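Local coordinates for malonyl CoA-acyl carrier protein transacylase (PDB 3IM9), which catalyses the transfer of the malonyl group from malonyl-CoA to holo-acyl carrier protein, a step of fatty acid biosynthesis, at residues A[175-179]-A[205-210]; A[137-143]-A[194-200]; A[97-101]-A[118-122]. The contacts are given in a common frame with arbitrary orientation. Residue numbers count along the deposited sequence, not the author numbering.

Interaction 1 of 3, residues A[175-179]-A[205-210]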
# COMPACT_ATOMS: atom_id res chain seq x y z
N VAL A 175 4.98 10.54 -9.10
CA VAL A 175 4.34 11.84 -9.03
C VAL A 175 2.88 11.70 -9.56
O VAL A 175 2.54 10.70 -10.24
CB VAL A 175 5.04 12.90 -9.84
CG1 VAL A 175 6.52 13.06 -9.25
CG2 VAL A 175 5.14 12.53 -11.33
N SER A 176 2.03 12.65 -9.19
CA SER A 176 0.61 12.55 -9.52
C SER A 176 -0.01 13.90 -9.73
O SER A 176 0.39 14.89 -9.11
CB SER A 176 -0.07 11.86 -8.32
OG SER A 176 -1.42 11.67 -8.57
N GLY A 177 -1.01 13.96 -10.60
CA GLY A 177 -1.71 15.26 -10.76
C GLY A 177 -2.39 15.33 -12.11
O GLY A 177 -2.81 14.30 -12.69
N HIS A 178 -2.57 16.55 -12.64
CA HIS A 178 -3.26 16.66 -13.96
C HIS A 178 -2.51 15.92 -15.04
O HIS A 178 -1.28 16.04 -15.14
CB HIS A 178 -3.37 18.16 -14.29
CG HIS A 178 -4.42 18.82 -13.46
ND1 HIS A 178 -4.09 19.59 -12.36
CD2 HIS A 178 -5.78 18.78 -13.51
CE1 HIS A 178 -5.20 20.00 -11.77
NE2 HIS A 178 -6.24 19.54 -12.46
N LYS A 179 -3.26 15.20 -15.91
CA LYS A 179 -2.59 14.35 -16.91
C LYS A 179 -1.75 15.18 -17.89
O LYS A 179 -0.72 14.69 -18.34
CB LYS A 179 -3.66 13.45 -17.58
CG LYS A 179 -2.97 12.48 -18.62
CD LYS A 179 -4.01 11.54 -19.17
CE LYS A 179 -3.31 10.44 -20.01
NZ LYS A 179 -2.67 11.01 -21.26
N PRO A 205 -5.50 10.78 -10.33
CA PRO A 205 -4.35 11.47 -9.80
C PRO A 205 -4.27 11.09 -8.31
O PRO A 205 -4.34 11.90 -7.41
CB PRO A 205 -4.68 12.97 -10.06
CG PRO A 205 -6.21 12.97 -9.80
CD PRO A 205 -6.70 11.68 -10.38
N PHE A 206 -3.99 9.80 -8.08
CA PHE A 206 -4.03 9.28 -6.69
C PHE A 206 -2.91 9.86 -5.83
O PHE A 206 -1.80 10.19 -6.32
CB PHE A 206 -3.99 7.74 -6.66
CG PHE A 206 -5.07 7.09 -7.53
CD1 PHE A 206 -6.34 7.69 -7.67
CD2 PHE A 206 -4.77 5.91 -8.20
CE1 PHE A 206 -7.35 7.09 -8.52
CE2 PHE A 206 -5.77 5.29 -8.98
CZ PHE A 206 -7.02 5.92 -9.15
N HIS A 207 -3.20 10.01 -4.55
CA HIS A 207 -2.24 10.56 -3.56
C HIS A 207 -1.74 11.95 -3.95
O HIS A 207 -0.65 12.37 -3.56
CB HIS A 207 -1.05 9.58 -3.30
CG HIS A 207 -1.52 8.36 -2.63
ND1 HIS A 207 -2.01 8.39 -1.32
CD2 HIS A 207 -1.70 7.12 -3.10
CE1 HIS A 207 -2.37 7.14 -1.00
NE2 HIS A 207 -2.22 6.37 -2.06
N SER A 208 -2.57 12.69 -4.67
CA SER A 208 -2.34 14.15 -4.89
C SER A 208 -3.51 14.89 -4.23
O SER A 208 -4.60 14.33 -3.88
CB SER A 208 -2.31 14.43 -6.40
OG SER A 208 -3.67 14.57 -6.91
N SER A 209 -3.29 16.18 -4.02
CA SER A 209 -4.32 17.07 -3.41
C SER A 209 -5.66 17.08 -4.21
O SER A 209 -6.74 17.36 -3.63
CB SER A 209 -3.72 18.49 -3.27
OG SER A 209 -3.40 18.98 -4.57
N LEU A 210 -5.62 16.68 -5.51
CA LEU A 210 -6.86 16.56 -6.25
C LEU A 210 -7.83 15.52 -5.66
O LEU A 210 -9.03 15.66 -5.86
CB LEU A 210 -6.59 16.22 -7.72
CG LEU A 210 -5.73 17.29 -8.52
CD1 LEU A 210 -5.40 16.77 -9.86
CD2 LEU A 210 -6.64 18.55 -8.60
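How a loop can present a probable catalytic side chain is well illustrated where P205-L210 crosses the end of strand 172-176. P205 opens a type II beta turn that closes at S208. Its CB lies 3.5 Å from G177 O, and its CA is 4.7 Å from that of G177, the closest CA-CA pair of the two segments. The CA-CB bond of F206 points away from 175-179, but the F206 carbonyl is the acceptor of the one hydrogen bond between the segments, S176 OG to F206 O at 2.7 Å. H207, probably catalytic as in relatives, takes the third position of the turn with phi/psi of 57/29°. Its imidazole leads away from 175-179; NE2 is hydrogen-bonded to S97 and ND1 to the carbonyl of S259. S208 OG donates to P205 O (2.8 Å) and accepts from L210 N (3.2 Å), the latter an ST turn leading into the 3-10 segment. L210 completes the contact by placing CD1 over a face of the H178 ring, 3.9 Å from the centroid, a CH-pi contact; H178 ND1 is hydrogen-bonded to I161 N. G177, at phi/psi of 157/-153°, adopts angles at which a CB would be jammed against the preceding carbonyl oxygen. S208 OG bonds within the turn and S176 OG across to it, consistent with a fixed loop from which H207 reaches S97, the probable nucleophile.

Interaction 2 of 3, residues A[137-143]-A[194-200]; sequences MAAVLGL and AKRVMPL
An antiparallel strand pair closed by a classic beta bulge can be built from 137-141 and 196-199, with axes 4.4 Å apart and directions at 162°. A138 faces P199 and V140 faces V197 as non-hydrogen-bonded pairs; A139 with M198 and L141 with R196 are hydrogen-bonded. A139 N gives to M198 O (2.8 Å) and M198 N returns to A139 O (2.9 Å). L141 N gives to R196 O (2.9 Å), but L141 O is satisfied by K195 N (2.9 Å), so K195 and R196 both face L141. L200 N reaches M137 O (3.0 Å). P199, lacking an amide hydrogen, occupies a non-hydrogen-bonded position. G142 follows at phi/psi 91/6°, where a CB would clash with K195 CB. With chi1 t in both valines, V140 CG1 lies 4.4 Å from V197 CG2. Strand 196-199 edges the sheet of FabD's small, ferredoxin-like subdomain; 172-176 flanks 135-141 across from it, bonding A138 and V140 through V175 and I173; helix 179-188 covers the face bearing A138, V140, V197 and P199.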
# COMPACT_ATOMS: atom_id res chain seq x y z
N MET A 137 -0.61 9.43 -13.12
CA MET A 137 0.60 9.26 -12.23
C MET A 137 1.72 8.81 -13.12
O MET A 137 1.51 8.19 -14.17
CB MET A 137 0.38 8.25 -11.10
CG MET A 137 -0.84 8.63 -10.19
SD MET A 137 -1.03 7.34 -8.97
CE MET A 137 0.11 7.91 -7.72
N ALA A 138 2.97 9.11 -12.67
CA ALA A 138 4.12 8.58 -13.39
C ALA A 138 5.23 8.31 -12.40
O ALA A 138 5.45 9.06 -11.46
CB ALA A 138 4.62 9.62 -14.43
N ALA A 139 6.00 7.25 -12.69
CA ALA A 139 7.17 6.98 -11.83
C ALA A 139 8.39 7.72 -12.39
O ALA A 139 8.76 7.53 -13.53
CB ALA A 139 7.42 5.45 -11.82
N VAL A 140 8.99 8.52 -11.52
CA VAL A 140 10.26 9.22 -11.93
C VAL A 140 11.41 8.40 -11.31
O VAL A 140 11.46 8.24 -10.06
CB VAL A 140 10.25 10.64 -11.42
CG1 VAL A 140 11.58 11.31 -11.82
CG2 VAL A 140 9.02 11.43 -11.90
N LEU A 141 12.29 7.90 -12.17
CA LEU A 141 13.35 7.02 -11.67
C LEU A 141 14.64 7.79 -11.79
O LEU A 141 14.90 8.41 -12.81
CB LEU A 141 13.43 5.73 -12.45
CG LEU A 141 12.08 4.97 -12.48
CD1 LEU A 141 12.21 3.67 -13.24
CD2 LEU A 141 11.43 4.68 -11.07
N GLY A 142 15.52 7.60 -10.81
CA GLY A 142 16.91 8.06 -10.96
C GLY A 142 17.18 9.46 -10.47
O GLY A 142 18.31 9.97 -10.64
N LEU A 143 16.21 10.12 -9.83
CA LEU A 143 16.43 11.48 -9.37
C LEU A 143 16.22 11.61 -7.90
O LEU A 143 15.32 11.01 -7.36
CB LEU A 143 15.47 12.48 -10.10
CG LEU A 143 15.80 12.79 -11.52
CD1 LEU A 143 14.71 13.76 -12.05
CD2 LEU A 143 17.20 13.48 -11.63
N ALA A 194 16.14 12.56 -15.61
CA ALA A 194 15.59 11.35 -15.03
C ALA A 194 16.11 10.19 -15.85
O ALA A 194 16.24 10.30 -17.08
CB ALA A 194 13.99 11.30 -15.15
N LYS A 195 16.40 9.07 -15.18
CA LYS A 195 16.76 7.84 -15.89
C LYS A 195 15.58 7.37 -16.72
O LYS A 195 15.73 6.93 -17.87
CB LYS A 195 17.13 6.72 -14.94
CG LYS A 195 17.63 5.44 -15.59
CD LYS A 195 19.11 5.67 -15.97
CE LYS A 195 19.80 4.41 -16.54
NZ LYS A 195 21.18 4.95 -16.83
N ARG A 196 14.38 7.48 -16.16
CA ARG A 196 13.18 7.10 -16.90
C ARG A 196 11.91 7.60 -16.23
O ARG A 196 11.73 7.42 -15.02
CB ARG A 196 13.12 5.58 -17.08
CG ARG A 196 11.83 4.95 -16.57
CD ARG A 196 11.05 4.29 -17.70
NE ARG A 196 11.31 2.86 -17.78
CZ ARG A 196 10.51 1.98 -18.38
NH1 ARG A 196 10.83 0.70 -18.40
NH2 ARG A 196 9.39 2.40 -18.96
N VAL A 197 11.03 8.22 -17.00
CA VAL A 197 9.76 8.71 -16.44
C VAL A 197 8.71 7.78 -17.08
O VAL A 197 8.46 7.85 -18.31
CB VAL A 197 9.44 10.15 -16.69
CG1 VAL A 197 8.01 10.49 -16.05
CG2 VAL A 197 10.47 11.05 -16.04
N MET A 198 8.16 6.86 -16.28
CA MET A 198 7.18 5.86 -16.78
C MET A 198 5.76 6.28 -16.42
O MET A 198 5.44 6.33 -15.25
CB MET A 198 7.56 4.53 -16.06
CG MET A 198 6.67 3.44 -16.53
SD MET A 198 6.65 1.98 -15.33
CE MET A 198 8.16 1.25 -15.94
N PRO A 199 4.89 6.60 -17.42
CA PRO A 199 3.53 6.86 -17.08
C PRO A 199 2.96 5.54 -16.60
O PRO A 199 3.34 4.46 -17.16
CB PRO A 199 2.90 7.25 -18.47
CG PRO A 199 3.73 6.60 -19.49
CD PRO A 199 5.12 6.48 -18.88
N LEU A 200 2.04 5.62 -15.64
CA LEU A 200 1.51 4.42 -14.99
C LEU A 200 0.06 4.15 -15.39
O LEU A 200 -0.71 5.04 -15.78
CB LEU A 200 1.54 4.59 -13.46
CG LEU A 200 2.98 4.71 -12.87
CD1 LEU A 200 2.94 4.80 -11.42
CD2 LEU A 200 3.93 3.50 -13.26

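Interaction 3 of 3, residues A[97-101]-A[118-122]. With CA (calcium ion), chain B.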
# COMPACT_ATOMS: atom_id res chain seq x y z
N SER A 97 -0.11 2.33 0.83
CA SER A 97 -1.38 2.84 0.30
C SER A 97 -2.51 1.85 0.66
O SER A 97 -2.93 1.81 1.83
CB SER A 97 -1.31 3.17 -1.17
OG SER A 97 -2.54 3.76 -1.58
N LEU A 98 -3.01 1.03 -0.27
CA LEU A 98 -3.96 -0.02 0.10
C LEU A 98 -3.37 -0.88 1.26
O LEU A 98 -4.11 -1.34 2.16
CB LEU A 98 -4.23 -0.85 -1.17
CG LEU A 98 -5.17 -2.07 -0.98
CD1 LEU A 98 -4.45 -3.33 -0.36
CD2 LEU A 98 -6.48 -1.71 -0.25
N GLY A 99 -2.10 -1.20 1.16
CA GLY A 99 -1.47 -2.07 2.15
C GLY A 99 -1.66 -1.62 3.59
O GLY A 99 -1.58 -2.46 4.50
N GLU A 100 -1.89 -0.30 3.81
CA GLU A 100 -2.09 0.15 5.18
C GLU A 100 -3.33 -0.51 5.75
O GLU A 100 -3.39 -0.71 6.97
CB GLU A 100 -2.20 1.69 5.18
CG GLU A 100 -2.19 2.32 6.63
CD GLU A 100 -1.65 3.70 6.62
OE1 GLU A 100 -0.64 3.96 5.94
OE2 GLU A 100 -2.26 4.54 7.34
N TYR A 101 -4.33 -0.81 4.91
CA TYR A 101 -5.56 -1.52 5.40
C TYR A 101 -5.21 -2.92 5.84
O TYR A 101 -5.83 -3.44 6.79
CB TYR A 101 -6.66 -1.43 4.38
CG TYR A 101 -7.17 -0.04 4.27
CD1 TYR A 101 -6.63 0.90 3.36
CD2 TYR A 101 -8.24 0.37 5.09
CE1 TYR A 101 -7.08 2.23 3.27
CE2 TYR A 101 -8.70 1.70 5.04
CZ TYR A 101 -8.12 2.59 4.15
OH TYR A 101 -8.61 3.89 4.14
N ILE A 118 -14.54 -1.67 3.24
CA ILE A 118 -14.00 -0.32 3.20
C ILE A 118 -13.07 -0.13 1.94
O ILE A 118 -13.16 0.91 1.24
CB ILE A 118 -13.19 -0.03 4.48
CG1 ILE A 118 -14.31 0.23 5.54
CG2 ILE A 118 -12.31 1.23 4.31
CD1 ILE A 118 -13.72 0.19 6.93
N VAL A 119 -12.21 -1.13 1.66
CA VAL A 119 -11.29 -0.89 0.55
C VAL A 119 -11.98 -1.10 -0.78
O VAL A 119 -11.57 -0.47 -1.81
CB VAL A 119 -10.01 -1.78 0.63
CG1 VAL A 119 -9.25 -1.47 1.91
CG2 VAL A 119 -10.25 -3.29 0.42
N ARG A 120 -13.07 -1.91 -0.86
CA ARG A 120 -13.83 -1.91 -2.07
C ARG A 120 -14.43 -0.51 -2.33
O ARG A 120 -14.36 -0.03 -3.48
CB ARG A 120 -14.97 -3.01 -1.94
CG ARG A 120 -16.07 -2.94 -3.04
CD ARG A 120 -15.46 -3.26 -4.37
NE ARG A 120 -16.56 -3.60 -5.32
CZ ARG A 120 -16.36 -3.87 -6.59
NH1 ARG A 120 -15.11 -3.81 -7.11
NH2 ARG A 120 -17.41 -4.22 -7.40
N LYS A 121 -15.02 0.15 -1.29
CA LYS A 121 -15.51 1.48 -1.54
C LYS A 121 -14.36 2.47 -1.87
O LYS A 121 -14.56 3.26 -2.76
CB LYS A 121 -16.23 1.97 -0.23
CG LYS A 121 -16.88 3.40 -0.36
CD LYS A 121 -18.00 3.48 -1.34
CE LYS A 121 -19.25 2.89 -0.75
NZ LYS A 121 -20.51 3.26 -1.57
N ARG A 122 -13.23 2.34 -1.18
CA ARG A 122 -12.06 3.24 -1.46
C ARG A 122 -11.67 3.12 -2.95
O ARG A 122 -11.53 4.12 -3.63
CB ARG A 122 -10.89 2.73 -0.62
CG ARG A 122 -9.68 3.64 -0.67
CD ARG A 122 -8.63 3.13 0.30
NE ARG A 122 -7.40 3.89 0.30
CZ ARG A 122 -6.36 3.64 -0.48
NH1 ARG A 122 -6.39 2.66 -1.38
NH2 ARG A 122 -5.25 4.33 -0.35
CA CA B . -7.20 5.67 2.70
O HOH W 1 -4.33 2.42 -3.46
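A nucleophile elbow, the tight strand-to-helix turn of the GxSxG motif, is consistent with the strained S97 backbone (phi/psi 64/-104°), and this contact illustrates how such a turn packs against a neighbouring helix. S97, the probable active-site serine, accepts a hydrogen bond at OG from R122 NH2 (3.0 Å); the same OG is hydrogen-bonded to H207. A water joins the pair a second time, 2.9 Å from S97 OG and accepting from R122 NH1 at 2.9 Å. R122 stretches across with chi1 to chi3 all t, and Q71 and Q256 also bind its guanidinium. L98 follows with CD2 against V119 CG1 (3.5 Å), an apolar patch beside the polar site. Four residues after S97, Y101 points toward helix 112-128: V119 CG1 covers a face of its ring, 3.9 Å from the centroid, and I118 CG2 touches CE2 at 3.7 Å. Its hydroxyl is a ligand of a calcium ion, with M253 O and Q256 OE1, Y101 OH standing 2.7 Å from the ion.

How the interactions relate
Burial and chemistry change together across the three contacts. Interaction 3 lies deepest, its centre about 8 Å from the chain's centre, and joins 97-101 to helix 112-128 through an arginine-serine hydrogen bond, a water and apolar contacts, with calcium bound to Y101 at its border. Interaction 2, partly buried at the edge of the mixed sheet, relies on backbone hydrogen bonding. Interaction 1, buried but off-centre, lies between them, with a side-chain hydroxyl meeting a loop carbonyl. Interactions 1 and 2 share that sheet, since V175 N lies 2.8 Å from A138 O, and M137 CE packs on F206 O. Interactions 1 and 3 meet at the probable active site; 2 and 3 do not touch.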